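Local coordinates for xylan esterase 1 (Thermoanaerobacterium sp. 'JW/SL YS485', PDB 3FCY), which probably removes acetyl groups from xylan, and perhaps from cephalosporin C, as a CE7 carbohydrate esterase of the alpha/beta-hydrolase fold, at residues T41-C46 with L234-R239. Sequence-based numbering, arbitrary orientation.
Sequences TGTNPC and LSDYKR
Asp-236 OD1 takes the backbone amides of Thr-43 and Asn-44, while the Asn-44 side chain takes that of Lys-238, a worked example of how a loop without regular structure can be fixed to the first turn of a helix. The single carboxylate oxygen meets two successive amides: Thr-43 N at 2.7 Å from Asp-236 OD1, on the syn side and 22° out of the carboxylate plane, and Asn-44 N at 2.8 Å, close to the line of the C-O bond. With CG anti to the backbone N (chi1 -155°), the Asp-236 carboxylate is carried across to the loop and does not cap its own helix, although the residue holds the N-cap position. Its other oxygen, OD2, is hydrogen-bonded to Tyr-40 OH. In return, Asn-44 OD1 accepts Lys-238 N, an amide of the first helical turn, at 2.8 Å, with the donor tilted 21° from the carbonyl plane. Replacing Asp-236 by an alanine would probably leave the amides of Thr-43 and Asn-44 without their shared acceptor and the loop less firmly held.

Around this polar core, Gly-42 CA lies 3.5 Å from Asp-236 OD2, and Asn-44 OD1 sits at the edge of the Tyr-237 ring, 3.4 Å from Tyr-237 CB. Farther out, Thr-43 CG2 meets Lys-238 CG at 3.8 Å, while the lysine's amine turns away to a salt bridge with Asp-242.

The contact thus joins the loop between helices 34-37 and 50-62 to the start of helix 237-242, which follows strand 226-230 of the central sheet in the chain; helix 267-274 packs against Pro-45 and Lys-238, and helix 303-310 against Asp-236 and Arg-239.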
ATOM      1  N   THR A  41       7.909  22.408 -24.727  1.00 32.43           N
ATOM      2  CA  THR A  41       9.135  23.131 -24.406  1.00 33.12           C
ATOM      3  C   THR A  41       9.252  23.628 -22.963  1.00 32.01           C
ATOM      4  O   THR A  41      10.162  24.392 -22.641  1.00 31.74           O
ATOM      5  CB  THR A  41       9.321  24.338 -25.343  1.00 35.03           C
ATOM      6  OG1 THR A  41       8.161  25.174 -25.275  1.00 37.52           O
ATOM      7  CG2 THR A  41       9.519  23.868 -26.787  1.00 36.14           C
ATOM      8  N   GLY A  42       8.341  23.213 -22.092  1.00 30.97           N
ATOM      9  CA  GLY A  42       8.436  23.637 -20.705  1.00 30.93           C
ATOM     10  C   GLY A  42       7.353  24.569 -20.204  1.00 31.52           C
ATOM     11  O   GLY A  42       6.638  25.198 -20.990  1.00 30.06           O
ATOM     12  N   THR A  43       7.245  24.661 -18.881  1.00 31.66           N
ATOM     13  CA  THR A  43       6.243  25.509 -18.245  1.00 31.57           C
ATOM     14  C   THR A  43       6.844  26.428 -17.188  1.00 31.99           C
ATOM     15  O   THR A  43       6.405  27.566 -17.029  1.00 32.38           O
ATOM     16  CB  THR A  43       5.139  24.657 -17.569  1.00 31.85           C
ATOM     17  OG1 THR A  43       4.555  23.773 -18.536  1.00 31.16           O
ATOM     18  CG2 THR A  43       4.049  25.554 -16.986  1.00 31.60           C
ATOM     19  N   ASN A  44       7.844  25.940 -16.460  1.00 31.82           N
ATOM     20  CA  ASN A  44       8.460  26.750 -15.413  1.00 32.16           C
ATOM     21  C   ASN A  44       9.062  28.021 -16.002  1.00 33.57           C
ATOM     22  O   ASN A  44       9.754  27.977 -17.016  1.00 33.10           O
ATOM     23  CB  ASN A  44       9.552  25.964 -14.686  1.00 30.93           C
ATOM     24  CG  ASN A  44       9.825  26.509 -13.300  1.00 31.90           C
ATOM     25  OD1 ASN A  44       9.103  26.200 -12.351  1.00 32.10           O
ATOM     26  ND2 ASN A  44      10.852  27.343 -13.179  1.00 29.49           N
ATOM     27  N   PRO A  45       8.805  29.176 -15.367  1.00 34.15           N
ATOM     28  CA  PRO A  45       9.344  30.446 -15.863  1.00 35.63           C
ATOM     29  C   PRO A  45      10.869  30.498 -15.835  1.00 37.38           C
ATOM     30  O   PRO A  45      11.525  29.650 -15.228  1.00 36.64           O
ATOM     31  CB  PRO A  45       8.724  31.478 -14.921  1.00 36.88           C
ATOM     32  CG  PRO A  45       7.439  30.827 -14.492  1.00 37.07           C
ATOM     33  CD  PRO A  45       7.874  29.405 -14.250  1.00 35.86           C
ATOM     34  N   CYS A  46      11.420  31.502 -16.509  1.00 38.05           N
ATOM     35  CA  CYS A  46      12.859  31.715 -16.562  1.00 39.14           C
ATOM     36  C   CYS A  46      13.094  33.172 -16.183  1.00 38.57           C
ATOM     37  O   CYS A  46      12.597  34.078 -16.848  1.00 38.52           O
ATOM     38  CB  CYS A  46      13.392  31.455 -17.972  1.00 39.59           C
ATOM     39  SG  CYS A  46      15.188  31.615 -18.115  1.00 44.87           S
ATOM     40  N   LEU A 234      15.451  17.880 -11.744  1.00 23.36           N
ATOM     41  CA  LEU A 234      15.745  19.318 -11.685  1.00 23.82           C
ATOM     42  C   LEU A 234      15.351  20.081 -12.947  1.00 23.85           C
ATOM     43  O   LEU A 234      16.033  21.026 -13.353  1.00 24.27           O
ATOM     44  CB  LEU A 234      17.237  19.549 -11.414  1.00 21.10           C
ATOM     45  CG  LEU A 234      17.843  18.891 -10.170  1.00 22.26           C
ATOM     46  CD1 LEU A 234      19.340  19.176 -10.147  1.00 19.50           C
ATOM     47  CD2 LEU A 234      17.167  19.415  -8.902  1.00 20.63           C
ATOM     48  N   SER A 235      14.241  19.689 -13.555  1.00 23.59           N
ATOM     49  CA  SER A 235      13.795  20.341 -14.772  1.00 24.53           C
ATOM     50  C   SER A 235      12.306  20.659 -14.808  1.00 25.05           C
ATOM     51  O   SER A 235      11.477  19.819 -14.459  1.00 25.45           O
ATOM     52  CB  SER A 235      14.139  19.459 -15.977  1.00 25.54           C
ATOM     53  OG  SER A 235      13.560  19.959 -17.174  1.00 25.57           O
ATOM     54  N   ASP A 236      11.975  21.884 -15.213  1.00 23.77           N
ATOM     55  CA  ASP A 236      10.578  22.274 -15.374  1.00 23.25           C
ATOM     56  C   ASP A 236       9.746  22.056 -14.103  1.00 22.91           C
ATOM     57  O   ASP A 236       8.700  21.413 -14.138  1.00 21.07           O
ATOM     58  CB  ASP A 236      10.017  21.449 -16.536  1.00 24.19           C
ATOM     59  CG  ASP A 236       8.841  22.102 -17.223  1.00 26.76           C
ATOM     60  OD1 ASP A 236       8.562  23.294 -16.982  1.00 26.72           O
ATOM     61  OD2 ASP A 236       8.200  21.403 -18.030  1.00 27.37           O
ATOM     62  N   TYR A 237      10.215  22.610 -12.989  1.00 23.06           N
ATOM     63  CA  TYR A 237       9.541  22.467 -11.696  1.00 24.04           C
ATOM     64  C   TYR A 237       8.027  22.677 -11.720  1.00 24.82           C
ATOM     65  O   TYR A 237       7.279  21.814 -11.268  1.00 24.55           O
ATOM     66  CB  TYR A 237      10.184  23.416 -10.678  1.00 22.23           C
ATOM     67  CG  TYR A 237      11.662  23.149 -10.471  1.00 22.17           C
ATOM     68  CD1 TYR A 237      12.105  21.964  -9.876  1.00 21.66           C
ATOM     69  CD2 TYR A 237      12.619  24.070 -10.894  1.00 22.16           C
ATOM     70  CE1 TYR A 237      13.468  21.706  -9.712  1.00 20.27           C
ATOM     71  CE2 TYR A 237      13.979  23.823 -10.735  1.00 21.10           C
ATOM     72  CZ  TYR A 237      14.396  22.643 -10.146  1.00 20.61           C
ATOM     73  OH  TYR A 237      15.742  22.412 -10.003  1.00 20.38           O
ATOM     74  N   LYS A 238       7.579  23.813 -12.249  1.00 25.38           N
ATOM     75  CA  LYS A 238       6.150  24.128 -12.318  1.00 26.65           C
ATOM     76  C   LYS A 238       5.322  23.016 -12.968  1.00 26.77           C
ATOM     77  O   LYS A 238       4.202  22.722 -12.529  1.00 27.02           O
ATOM     78  CB  LYS A 238       5.949  25.441 -13.084  1.00 28.24           C
ATOM     79  CG  LYS A 238       4.490  25.899 -13.254  1.00 30.26           C
ATOM     80  CD  LYS A 238       3.902  26.454 -11.965  1.00 33.35           C
ATOM     81  CE  LYS A 238       2.660  27.316 -12.226  1.00 31.44           C
ATOM     82  NZ  LYS A 238       1.541  26.590 -12.900  1.00 30.31           N
ATOM     83  N   ARG A 239       5.866  22.401 -14.014  1.00 25.44           N
ATOM     84  CA  ARG A 239       5.168  21.323 -14.708  1.00 24.15           C
ATOM     85  C   ARG A 239       4.904  20.158 -13.757  1.00 23.60           C
ATOM     86  O   ARG A 239       3.805  19.606 -13.726  1.00 22.41           O
ATOM     87  CB  ARG A 239       5.996  20.836 -15.902  1.00 24.16           C
ATOM     88  CG  ARG A 239       5.407  19.636 -16.626  1.00 24.03           C
ATOM     89  CD  ARG A 239       4.028  19.928 -17.203  1.00 22.75           C
ATOM     90  NE  ARG A 239       3.531  18.790 -17.970  1.00 25.00           N
ATOM     91  CZ  ARG A 239       2.301  18.694 -18.467  1.00 28.22           C
ATOM     92  NH1 ARG A 239       1.427  19.676 -18.285  1.00 30.36           N
ATOM     93  NH2 ARG A 239       1.942  17.609 -19.145  1.00 29.04           N
TER